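Local coordinates for fructuronate-tagaturonate epimerase UxaE from Cohnella laeviribosi in complex with 1 glycerol (Cohnella laeviribosi, PDB 6IL9), which catalyses the epimerisation that interconverts fructuronate and tagaturonate, probably with the help of a zinc ion bound in its TIM barrel, at residues 5-10 / 35-40; 124-129 / 440-445; 286-291 / 336-341; 290-293 / 297-300. All blocks are in the same frame, centred on the assembly; numbering follows the deposited sequence.

Interaction 1 of 4, residues 5-10 / 35-40; sequences QSIIER and KAEGRK
R10 and E37 form the polar half of this contact. The guanidinium meets the carboxylate end-on, and each terminal nitrogen takes its own oxygen. NH2 of R10 gives the shorter and straighter bond, 2.7 Å to OE2 of E37 at 158°. NH1 of R10 reaches OE1 of E37 over 2.9 Å. The match is not flat, because the two planes stand 55° apart. OE2 lies near the guanidinium plane, yet NH2 comes at it from above the carboxylate plane. The bend of the E37 chain at chi2 (74°) turns its carboxylate back toward the helix.

A second group of hydrogen bonds stays within the helix. OG of S6, one turn before R10, accepts from NE of R10 at 3.0 Å and from NH2 of R10 at 3.2 Å. S6 thus holds one side of the guanidinium while E37 holds its end. NH2 serves both partners, which should fix the rotation of the group.

The apolar part lies beside the salt bridge. CG1 and CG2 of I7 each sit 4.0 Å from CB of A36. CG1 of I7 also passes 3.6 Å from OE2 of E37. I7 reaches on to L64 of strand 62-66.

In the backbone of 35-40, A36 N bonds to R39 O, and R39 N bonds back to A36 O. E37 and G38 are the corner residues between them. This is a two-residue beta hairpin with a type I' turn, joining strands 29-36 and 39-45 of the five-stranded antiparallel sheet, against which helix 2-12 packs.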
loop_
_atom_site.group_PDB
_atom_site.type_symbol
_atom_site.label_atom_id
_atom_site.label_comp_id
_atom_site.label_asym_id
_atom_site.label_seq_id
_atom_site.Cartn_x
_atom_site.Cartn_y
_atom_site.Cartn_z
ATOM N N GLN A 5 -27.977 -19.165 -17.526
ATOM C CA GLN A 5 -28.812 -18.979 -18.706
ATOM C C GLN A 5 -29.604 -17.676 -18.626
ATOM O O GLN A 5 -29.759 -16.975 -19.632
ATOM C CB GLN A 5 -29.745 -20.180 -18.861
ATOM C CG GLN A 5 -30.664 -20.140 -20.067
ATOM C CD GLN A 5 -31.377 -21.469 -20.271
ATOM O OE1 GLN A 5 -30.735 -22.503 -20.467
ATOM N NE2 GLN A 5 -32.707 -21.451 -20.202
ATOM N N SER A 6 -30.113 -17.334 -17.439
ATOM C CA SER A 6 -30.853 -16.085 -17.285
ATOM C C SER A 6 -29.964 -14.885 -17.602
ATOM O O SER A 6 -30.336 -14.006 -18.389
ATOM C CB SER A 6 -31.420 -15.988 -15.867
ATOM O OG SER A 6 -31.940 -14.694 -15.597
ATOM N N ILE A 7 -28.771 -14.848 -17.010
ATOM C CA ILE A 7 -27.856 -13.728 -17.227
ATOM C C ILE A 7 -27.491 -13.604 -18.701
ATOM O O ILE A 7 -27.523 -12.510 -19.278
ATOM C CB ILE A 7 -26.604 -13.894 -16.349
ATOM C CG1 ILE A 7 -26.985 -13.772 -14.876
ATOM C CG2 ILE A 7 -25.526 -12.885 -16.746
ATOM C CD1 ILE A 7 -25.948 -14.362 -13.933
ATOM N N ILE A 8 -27.136 -14.726 -19.329
ATOM C CA ILE A 8 -26.721 -14.700 -20.731
ATOM C C ILE A 8 -27.857 -14.205 -21.619
ATOM O O ILE A 8 -27.642 -13.408 -22.540
ATOM C CB ILE A 8 -26.223 -16.094 -21.157
ATOM C CG1 ILE A 8 -24.897 -16.417 -20.464
ATOM C CG2 ILE A 8 -26.064 -16.167 -22.668
ATOM C CD1 ILE A 8 -24.555 -17.892 -20.455
ATOM N N GLU A 9 -29.086 -14.651 -21.347
ATOM C CA GLU A 9 -30.216 -14.215 -22.163
ATOM C C GLU A 9 -30.502 -12.733 -21.958
ATOM O O GLU A 9 -30.736 -12.004 -22.928
ATOM C CB GLU A 9 -31.448 -15.072 -21.850
ATOM C CG GLU A 9 -31.424 -16.407 -22.595
ATOM C CD GLU A 9 -32.423 -17.426 -22.062
ATOM O OE1 GLU A 9 -32.384 -18.589 -22.523
ATOM O OE2 GLU A 9 -33.243 -17.069 -21.187
ATOM N N ARG A 10 -30.445 -12.256 -20.707
ATOM C CA ARG A 10 -30.658 -10.833 -20.462
ATOM C C ARG A 10 -29.532 -9.984 -21.043
ATOM O O ARG A 10 -29.765 -8.837 -21.448
ATOM C CB ARG A 10 -30.803 -10.575 -18.964
ATOM C CG ARG A 10 -32.122 -11.089 -18.429
ATOM C CD ARG A 10 -32.262 -10.857 -16.958
ATOM N NE ARG A 10 -31.493 -11.798 -16.160
ATOM C CZ ARG A 10 -30.599 -11.437 -15.245
ATOM N NH1 ARG A 10 -30.351 -10.155 -15.026
ATOM N NH2 ARG A 10 -29.961 -12.360 -14.537
ATOM N N LYS A 35 -21.838 -6.974 -14.966
ATOM C CA LYS A 35 -22.305 -7.088 -13.594
ATOM C C LYS A 35 -23.769 -7.483 -13.619
ATOM O O LYS A 35 -24.569 -6.831 -14.293
ATOM C CB LYS A 35 -22.125 -5.783 -12.822
ATOM C CG LYS A 35 -22.485 -5.929 -11.350
ATOM C CD LYS A 35 -22.085 -4.694 -10.582
ATOM C CE LYS A 35 -22.373 -4.837 -9.098
ATOM N NZ LYS A 35 -22.055 -3.540 -8.432
ATOM N N ALA A 36 -24.109 -8.560 -12.905
ATOM C CA ALA A 36 -25.492 -9.020 -12.809
ATOM C C ALA A 36 -25.795 -9.469 -11.388
ATOM O O ALA A 36 -25.031 -10.238 -10.803
ATOM C CB ALA A 36 -25.762 -10.169 -13.785
ATOM N N GLU A 37 -26.922 -8.999 -10.849
ATOM C CA GLU A 37 -27.384 -9.392 -9.515
ATOM C C GLU A 37 -26.296 -9.171 -8.469
ATOM O O GLU A 37 -26.035 -10.027 -7.624
ATOM C CB GLU A 37 -27.862 -10.845 -9.499
ATOM C CG GLU A 37 -29.206 -11.052 -10.166
ATOM C CD GLU A 37 -29.106 -10.957 -11.666
ATOM O OE1 GLU A 37 -29.522 -9.920 -12.226
ATOM O OE2 GLU A 37 -28.579 -11.906 -12.283
ATOM N N GLY A 38 -25.637 -8.020 -8.549
ATOM C CA GLY A 38 -24.656 -7.631 -7.556
ATOM C C GLY A 38 -23.309 -8.307 -7.662
ATOM O O GLY A 38 -22.479 -8.136 -6.761
ATOM N N ARG A 39 -23.060 -9.071 -8.726
ATOM C CA ARG A 39 -21.800 -9.774 -8.891
ATOM C C ARG A 39 -21.243 -9.543 -10.290
ATOM O O ARG A 39 -21.994 -9.491 -11.266
ATOM C CB ARG A 39 -21.973 -11.274 -8.646
ATOM C CG ARG A 39 -20.660 -12.030 -8.638
ATOM C CD ARG A 39 -20.885 -13.502 -8.878
ATOM N NE ARG A 39 -21.234 -14.194 -7.646
ATOM C CZ ARG A 39 -20.344 -14.642 -6.765
ATOM N NH1 ARG A 39 -19.044 -14.473 -6.981
ATOM N NH2 ARG A 39 -20.758 -15.263 -5.667
ATOM N N LYS A 40 -19.923 -9.414 -10.383
ATOM C CA LYS A 40 -19.245 -9.281 -11.664
ATOM C C LYS A 40 -18.932 -10.645 -12.280
ATOM O O LYS A 40 -18.732 -11.636 -11.574
ATOM C CB LYS A 40 -17.951 -8.482 -11.494
ATOM C CG LYS A 40 -18.177 -7.039 -11.044
ATOM C CD LYS A 40 -16.850 -6.289 -10.866
ATOM C CE LYS A 40 -17.095 -4.847 -10.445
ATOM N NZ LYS A 40 -15.819 -4.090 -10.227
#

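Interaction 2 of 4, residues 124-129 / 440-445; sequences SIRELA and ITYGLL
E127 and Y442 meet where two short helices approach, with CA of E127 7.6 Å from CA of G443. Y442 stands in the first turn of helix 442-446 and spans the gap. Its CG lies between the backbone N and the carbonyl carbon (chi1 68°), and the ring reaches out toward helix 125-131.

The hydroxyl does the touching. OH of Y442 rests 3.3 Å from CG of E127 and 3.5 Å from CA of E127. The touch is made on the aliphatic part of the glutamate. The two side chains cross at about a right angle, and the carboxylate and ring planes are nearly perpendicular, 88° apart.

One carboxylate oxygen is held by the N-cap residue of its own helix. N of S124 gives a straight bond of 2.8 Å to OE1 of E127, on the anti lone pair. N of E127 bonds back to OG of S124 at 2.9 Å. Together these two bonds are a capping box at the start of helix 125-131, directly after barrel strand 117-124. The E127 side chain is about 5 Å from the bound glycerol and about 9 Å from the zinc ion.

The polar ends find partners elsewhere. OE2 of E127 forms a salt bridge with R99, and OH of Y442 is hydrogen-bonded to OH of Y405. R99 also makes a cation-pi contact with Y442, so one arginine ties both residues together beside the glycerol site, although they share no hydrogen bond.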
loop_
_atom_site.group_PDB
_atom_site.type_symbol
_atom_site.label_atom_id
_atom_site.label_comp_id
_atom_site.label_asym_id
_atom_site.label_seq_id
_atom_site.Cartn_x
_atom_site.Cartn_y
_atom_site.Cartn_z
ATOM N N SER A 124 -0.219 -5.524 3.569
ATOM C CA SER A 124 0.748 -6.025 4.537
ATOM C C SER A 124 0.320 -7.389 5.062
ATOM O O SER A 124 -0.840 -7.788 4.951
ATOM C CB SER A 124 0.903 -5.059 5.715
ATOM O OG SER A 124 -0.261 -5.057 6.531
ATOM N N ILE A 125 1.290 -8.093 5.657
ATOM C CA ILE A 125 1.017 -9.379 6.293
ATOM C C ILE A 125 -0.042 -9.221 7.376
ATOM O O ILE A 125 -0.952 -10.050 7.506
ATOM C CB ILE A 125 2.322 -9.979 6.854
ATOM C CG1 ILE A 125 3.264 -10.363 5.717
ATOM C CG2 ILE A 125 2.023 -11.185 7.718
ATOM C CD1 ILE A 125 2.728 -11.478 4.841
ATOM N N ARG A 126 0.049 -8.141 8.161
ATOM C CA ARG A 126 -0.953 -7.875 9.187
ATOM C C ARG A 126 -2.327 -7.627 8.577
ATOM O O ARG A 126 -3.339 -8.114 9.089
ATOM C CB ARG A 126 -0.525 -6.678 10.037
ATOM C CG ARG A 126 -1.619 -6.161 10.965
ATOM C CD ARG A 126 -1.046 -5.236 12.010
ATOM N NE ARG A 126 -0.070 -5.935 12.841
ATOM C CZ ARG A 126 1.054 -5.386 13.290
ATOM N NH1 ARG A 126 1.343 -4.125 12.986
ATOM N NH2 ARG A 126 1.887 -6.098 14.037
ATOM N N GLU A 127 -2.387 -6.861 7.484
ATOM C CA GLU A 127 -3.671 -6.617 6.833
ATOM C C GLU A 127 -4.303 -7.909 6.333
ATOM O O GLU A 127 -5.522 -8.086 6.424
ATOM C CB GLU A 127 -3.493 -5.641 5.677
ATOM C CG GLU A 127 -3.457 -4.199 6.106
ATOM C CD GLU A 127 -3.027 -3.272 4.984
ATOM O OE1 GLU A 127 -1.973 -3.526 4.351
ATOM O OE2 GLU A 127 -3.748 -2.281 4.734
ATOM N N LEU A 128 -3.495 -8.810 5.766
ATOM C CA LEU A 128 -4.028 -10.106 5.355
ATOM C C LEU A 128 -4.584 -10.866 6.550
ATOM O O LEU A 128 -5.670 -11.451 6.474
ATOM C CB LEU A 128 -2.946 -10.937 4.675
ATOM C CG LEU A 128 -2.366 -10.393 3.370
ATOM C CD1 LEU A 128 -1.252 -11.313 2.886
ATOM C CD2 LEU A 128 -3.462 -10.235 2.321
ATOM N N ALA A 129 -3.852 -10.862 7.664
ATOM C CA ALA A 129 -4.281 -11.603 8.848
ATOM C C ALA A 129 -5.556 -11.018 9.448
ATOM O O ALA A 129 -6.441 -11.761 9.888
ATOM C CB ALA A 129 -3.152 -11.620 9.879
ATOM N N ILE A 440 -8.513 1.976 12.083
ATOM C CA ILE A 440 -7.697 0.950 12.709
ATOM C C ILE A 440 -8.509 -0.285 13.087
ATOM O O ILE A 440 -7.927 -1.364 13.278
ATOM C CB ILE A 440 -7.005 1.645 13.899
ATOM C CG1 ILE A 440 -5.704 2.314 13.471
ATOM C CG2 ILE A 440 -6.776 0.764 15.057
ATOM C CD1 ILE A 440 -5.838 3.421 12.523
ATOM N N THR A 441 -9.836 -0.172 13.134
ATOM C CA THR A 441 -10.722 -1.264 13.517
ATOM C C THR A 441 -11.250 -2.040 12.312
ATOM O O THR A 441 -12.186 -2.824 12.465
ATOM C CB THR A 441 -11.896 -0.742 14.359
ATOM O OG1 THR A 441 -12.567 0.335 13.683
ATOM C CG2 THR A 441 -11.418 -0.262 15.755
ATOM N N TYR A 442 -10.656 -1.857 11.127
ATOM C CA TYR A 442 -11.151 -2.545 9.928
ATOM C C TYR A 442 -11.179 -4.057 10.115
ATOM O O TYR A 442 -12.139 -4.724 9.696
ATOM C CB TYR A 442 -10.286 -2.189 8.715
ATOM C CG TYR A 442 -8.870 -2.737 8.789
ATOM C CD1 TYR A 442 -7.908 -2.141 9.595
ATOM C CD2 TYR A 442 -8.503 -3.872 8.071
ATOM C CE1 TYR A 442 -6.617 -2.651 9.672
ATOM C CE2 TYR A 442 -7.217 -4.387 8.142
ATOM C CZ TYR A 442 -6.281 -3.776 8.947
ATOM O OH TYR A 442 -5.008 -4.286 9.006
ATOM N N GLY A 443 -10.131 -4.620 10.719
ATOM C CA GLY A 443 -10.060 -6.068 10.860
ATOM C C GLY A 443 -11.099 -6.591 11.834
ATOM O O GLY A 443 -11.807 -7.563 11.547
ATOM N N LEU A 444 -11.222 -5.932 12.991
ATOM C CA LEU A 444 -12.242 -6.306 13.971
ATOM C C LEU A 444 -13.647 -6.207 13.392
ATOM O O LEU A 444 -14.524 -7.005 13.739
ATOM C CB LEU A 444 -12.152 -5.399 15.196
ATOM C CG LEU A 444 -10.901 -5.434 16.047
ATOM C CD1 LEU A 444 -10.923 -4.211 16.942
ATOM C CD2 LEU A 444 -10.878 -6.721 16.855
ATOM N N LEU A 445 -13.903 -5.186 12.575
ATOM C CA LEU A 445 -15.235 -5.009 12.005
ATOM C C LEU A 445 -15.512 -6.044 10.924
ATOM O O LEU A 445 -16.593 -6.650 10.887
ATOM C CB LEU A 445 -15.373 -3.598 11.430
ATOM C CG LEU A 445 -15.481 -2.473 12.459
ATOM C CD1 LEU A 445 -15.179 -1.112 11.822
ATOM C CD2 LEU A 445 -16.875 -2.456 13.078
#

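Interaction 3 of 4, residues 286-291 / 336-341; sequences LVASEL and FGYKLS
F336 and Y338 leave the backbone differently, yet both reach A288 of helix 281-293. In F336, CG is anti to the carbonyl carbon (chi1 -69°). In Y338, CG sits between the backbone N and the carbonyl carbon (chi1 56°). G337 separates them, with a positive phi just after helix 319-336.

The A288 methyl meets both rings. Its CB is 3.6 Å from CD2 of F336. From Y338 it is met at the ring edge, near the ring plane, with CE2 of Y338 3.8 Å from CB of A288. OH of Y338 comes closer still, 3.1 Å from the same CB, which is tight packing.

F336 also lies along the helix backbone. The carbonyl carbon of A288 sits over one face of its ring. Further out, CZ of F336 comes 3.8 Å from CA of S289 and 4.0 Å from CB of S289. The ring thus covers the helix at two successive residues.

Y338 rests on I332 and A333 of helix 319-336 as well, so it fills the seam between two helices of the barrel's outer layer.

No hydrogen bond joins 286-291 to 336-341. The phenol still finds a polar partner, since OH of Y338 is hydrogen-bonded to NE2 of H284, one turn before A288. The contact is apolar packing, and the tyrosine hydroxyl within it is satisfied by the same helix it presses on.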
loop_
_atom_site.group_PDB
_atom_site.type_symbol
_atom_site.label_atom_id
_atom_site.label_comp_id
_atom_site.label_asym_id
_atom_site.label_seq_id
_atom_site.Cartn_x
_atom_site.Cartn_y
_atom_site.Cartn_z
ATOM N N LEU A 286 24.468 7.209 5.906
ATOM C CA LEU A 286 25.338 6.081 6.234
ATOM C C LEU A 286 24.723 4.757 5.785
ATOM O O LEU A 286 25.409 3.913 5.196
ATOM C CB LEU A 286 25.622 6.060 7.737
ATOM C CG LEU A 286 26.519 4.920 8.236
ATOM C CD1 LEU A 286 27.516 5.456 9.263
ATOM C CD2 LEU A 286 25.682 3.825 8.859
ATOM N N VAL A 287 23.430 4.565 6.049
ATOM C CA VAL A 287 22.761 3.332 5.643
ATOM C C VAL A 287 22.858 3.161 4.133
ATOM O O VAL A 287 23.278 2.111 3.635
ATOM C CB VAL A 287 21.297 3.334 6.119
ATOM C CG1 VAL A 287 20.518 2.164 5.483
ATOM C CG2 VAL A 287 21.227 3.287 7.647
ATOM N N ALA A 288 22.509 4.213 3.385
ATOM C CA ALA A 288 22.526 4.123 1.926
ATOM C C ALA A 288 23.936 3.885 1.411
ATOM O O ALA A 288 24.153 3.038 0.538
ATOM C CB ALA A 288 21.943 5.402 1.313
ATOM N N SER A 289 24.915 4.600 1.967
ATOM C CA SER A 289 26.288 4.450 1.510
ATOM C C SER A 289 26.774 3.022 1.705
ATOM O O SER A 289 27.470 2.470 0.846
ATOM C CB SER A 289 27.192 5.428 2.258
ATOM O OG SER A 289 28.492 5.417 1.718
ATOM N N GLU A 290 26.418 2.406 2.832
ATOM C CA GLU A 290 26.846 1.036 3.080
ATOM C C GLU A 290 26.187 0.068 2.115
ATOM O O GLU A 290 26.831 -0.866 1.630
ATOM C CB GLU A 290 26.524 0.630 4.515
ATOM C CG GLU A 290 27.379 1.338 5.539
ATOM C CD GLU A 290 28.855 1.163 5.268
ATOM O OE1 GLU A 290 29.371 0.025 5.402
ATOM O OE2 GLU A 290 29.500 2.166 4.912
ATOM N N LEU A 291 24.892 0.248 1.863
ATOM C CA LEU A 291 24.189 -0.648 0.954
ATOM C C LEU A 291 24.702 -0.492 -0.466
ATOM O O LEU A 291 24.960 -1.480 -1.161
ATOM C CB LEU A 291 22.693 -0.360 1.002
ATOM C CG LEU A 291 22.045 -0.623 2.351
ATOM C CD1 LEU A 291 20.630 -0.119 2.310
ATOM C CD2 LEU A 291 22.083 -2.110 2.652
ATOM N N PHE A 336 22.232 8.737 -4.542
ATOM C CA PHE A 336 22.414 7.298 -4.676
ATOM C C PHE A 336 21.463 6.655 -5.681
ATOM O O PHE A 336 21.679 5.488 -6.048
ATOM C CB PHE A 336 22.255 6.624 -3.306
ATOM C CG PHE A 336 23.374 6.938 -2.354
ATOM C CD1 PHE A 336 24.665 6.523 -2.632
ATOM C CD2 PHE A 336 23.142 7.666 -1.199
ATOM C CE1 PHE A 336 25.718 6.820 -1.765
ATOM C CE2 PHE A 336 24.178 7.963 -0.331
ATOM C CZ PHE A 336 25.474 7.541 -0.617
ATOM N N GLY A 337 20.410 7.360 -6.112
ATOM C CA GLY A 337 19.600 6.952 -7.243
ATOM C C GLY A 337 18.229 6.391 -6.903
ATOM O O GLY A 337 17.391 6.275 -7.804
ATOM N N TYR A 338 17.984 5.994 -5.652
ATOM C CA TYR A 338 16.682 5.454 -5.290
ATOM C C TYR A 338 15.735 6.607 -4.964
ATOM O O TYR A 338 16.125 7.779 -4.969
ATOM C CB TYR A 338 16.820 4.479 -4.112
ATOM C CG TYR A 338 17.482 5.098 -2.910
ATOM C CD1 TYR A 338 16.750 5.866 -2.001
ATOM C CD2 TYR A 338 18.845 4.921 -2.675
ATOM C CE1 TYR A 338 17.368 6.452 -0.913
ATOM C CE2 TYR A 338 19.460 5.488 -1.582
ATOM C CZ TYR A 338 18.713 6.259 -0.712
ATOM O OH TYR A 338 19.343 6.828 0.368
ATOM N N LYS A 339 14.468 6.280 -4.684
ATOM C CA LYS A 339 13.443 7.273 -4.378
ATOM C C LYS A 339 13.114 7.262 -2.892
ATOM O O LYS A 339 13.194 6.225 -2.235
ATOM C CB LYS A 339 12.145 6.991 -5.149
ATOM C CG LYS A 339 12.323 6.679 -6.617
ATOM C CD LYS A 339 10.985 6.713 -7.329
ATOM C CE LYS A 339 10.033 5.641 -6.840
ATOM N NZ LYS A 339 8.826 5.544 -7.749
ATOM N N LEU A 340 12.674 8.413 -2.382
ATOM C CA LEU A 340 12.056 8.438 -1.063
ATOM C C LEU A 340 10.675 7.806 -1.116
ATOM O O LEU A 340 9.910 8.018 -2.064
ATOM C CB LEU A 340 11.930 9.872 -0.555
ATOM C CG LEU A 340 13.214 10.603 -0.211
ATOM C CD1 LEU A 340 12.839 11.984 0.339
ATOM C CD2 LEU A 340 14.028 9.814 0.793
ATOM N N SER A 341 10.354 7.038 -0.078
ATOM C CA SER A 341 9.049 6.403 0.070
ATOM C C SER A 341 8.355 6.955 1.305
ATOM O O SER A 341 8.947 6.991 2.389
ATOM C CB SER A 341 9.203 4.888 0.184
ATOM O OG SER A 341 7.929 4.280 0.229
#

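Interaction 4 of 4, residues 290-293 / 297-300; sequences ELIG and DIFS
I298 meets L291 and I292 across the loop that leads from helix 281-293 into strand 300-302. This is an alpha-to-beta connection of the TIM barrel, where the chain returns from the outer helix layer to the parallel sheet. The nearest pair of CA atoms is CA of I292 and CA of D297, 7.3 Å apart. The contact is purely apolar.

The I298 side chain starts at CB, which points toward the helix but stays clear of it. CG1 is anti to the carbonyl carbon and carries the chain forward. The next bond continues the extended line (chi2 172°), so CD1 stands as far from the backbone as the chain allows. This methyl carries the contact. CD1 of I298 lies 3.8 Å from CD1 of L291 and also 3.8 Å from CD1 of I292. CG2, the other branch, is turned away from both helix residues.

The two partners are met at different angles. L291 crosses I298 at about a right angle, while I292 runs at a slant to it. The fold at chi2 of I292 (-64°) turns its CD1 toward CD1 of I298.

Both L291 and I298 also touch I270 of strand 267-271, so the cluster lies between helix and barrel wall. L291 reaches M251 and I252 of helix 234-259 too. On the polar side, K89 bonds to the carbonyl of I298 and forms a salt bridge with D297. The tip of I298 has one more neighbour at the root of L291, with CD1 of I298 3.9 Å from CB of L291.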
loop_
_atom_site.group_PDB
_atom_site.type_symbol
_atom_site.label_atom_id
_atom_site.label_comp_id
_atom_site.label_asym_id
_atom_site.label_seq_id
_atom_site.Cartn_x
_atom_site.Cartn_y
_atom_site.Cartn_z
ATOM N N GLU A 290 26.418 2.406 2.832
ATOM C CA GLU A 290 26.846 1.036 3.080
ATOM C C GLU A 290 26.187 0.068 2.115
ATOM O O GLU A 290 26.831 -0.866 1.630
ATOM C CB GLU A 290 26.524 0.630 4.515
ATOM C CG GLU A 290 27.379 1.338 5.539
ATOM C CD GLU A 290 28.855 1.163 5.268
ATOM O OE1 GLU A 290 29.371 0.025 5.402
ATOM O OE2 GLU A 290 29.500 2.166 4.912
ATOM N N LEU A 291 24.892 0.248 1.863
ATOM C CA LEU A 291 24.189 -0.648 0.954
ATOM C C LEU A 291 24.702 -0.492 -0.466
ATOM O O LEU A 291 24.960 -1.480 -1.161
ATOM C CB LEU A 291 22.693 -0.360 1.002
ATOM C CG LEU A 291 22.045 -0.623 2.351
ATOM C CD1 LEU A 291 20.630 -0.119 2.310
ATOM C CD2 LEU A 291 22.083 -2.110 2.652
ATOM N N ILE A 292 24.825 0.751 -0.928
ATOM C CA ILE A 292 25.275 0.974 -2.295
ATOM C C ILE A 292 26.702 0.462 -2.465
ATOM O O ILE A 292 27.056 -0.120 -3.502
ATOM C CB ILE A 292 25.125 2.467 -2.654
ATOM C CG1 ILE A 292 23.663 2.901 -2.498
ATOM C CG2 ILE A 292 25.544 2.709 -4.056
ATOM C CD1 ILE A 292 22.704 2.225 -3.442
ATOM N N GLY A 293 27.523 0.596 -1.419
ATOM C CA GLY A 293 28.862 0.031 -1.455
ATOM C C GLY A 293 28.880 -1.480 -1.598
ATOM O O GLY A 293 29.841 -2.044 -2.122
ATOM N N ASP A 297 20.711 -3.114 -4.936
ATOM C CA ASP A 297 19.903 -2.366 -5.902
ATOM C C ASP A 297 18.621 -1.925 -5.202
ATOM O O ASP A 297 17.736 -2.741 -4.950
ATOM C CB ASP A 297 19.593 -3.234 -7.121
ATOM C CG ASP A 297 18.820 -2.497 -8.202
ATOM O OD1 ASP A 297 18.745 -1.253 -8.169
ATOM O OD2 ASP A 297 18.292 -3.181 -9.108
ATOM N N ILE A 298 18.534 -0.641 -4.878
ATOM C CA ILE A 298 17.448 -0.107 -4.058
ATOM C C ILE A 298 16.463 0.626 -4.958
ATOM O O ILE A 298 16.865 1.489 -5.744
ATOM C CB ILE A 298 18.002 0.839 -2.979
ATOM C CG1 ILE A 298 19.108 0.131 -2.176
ATOM C CG2 ILE A 298 16.881 1.367 -2.095
ATOM C CD1 ILE A 298 19.858 1.050 -1.212
ATOM N N PHE A 299 15.166 0.306 -4.824
ATOM C CA PHE A 299 14.112 1.074 -5.484
ATOM C C PHE A 299 13.757 2.299 -4.657
ATOM O O PHE A 299 13.690 3.421 -5.180
ATOM C CB PHE A 299 12.884 0.170 -5.705
ATOM C CG PHE A 299 11.595 0.894 -6.044
ATOM C CD1 PHE A 299 11.283 1.224 -7.359
ATOM C CD2 PHE A 299 10.656 1.164 -5.048
ATOM C CE1 PHE A 299 10.064 1.845 -7.668
ATOM C CE2 PHE A 299 9.460 1.797 -5.346
ATOM C CZ PHE A 299 9.160 2.134 -6.655
ATOM N N SER A 300 13.583 2.111 -3.349
ATOM C CA SER A 300 13.160 3.211 -2.496
ATOM C C SER A 300 13.602 2.955 -1.066
ATOM O O SER A 300 13.897 1.820 -0.674
ATOM C CB SER A 300 11.638 3.405 -2.566
ATOM O OG SER A 300 10.995 2.262 -2.035
#

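Interaction 1 comes first along the chain and stands apart, joining helix 2-12 to the five-stranded antiparallel sheet. Its centre is about 52 Å from that of interaction 3, across the chain's centre. The other three involve the TIM barrel. Interaction 2 joins helix 125-131, just after a barrel strand, to helix 442-446, near the zinc and glycerol. Its centre is about 30 Å from that of interaction 3. Interactions 3 and 4 are nested inside the loop it closes. Their centres are about 5 Å apart, and both use helix 281-293. They touch directly, as K339 N probably bonds to F299 O. Together they pack one helix against the segments leading into neighbouring barrel strands 300-302 and 339-342.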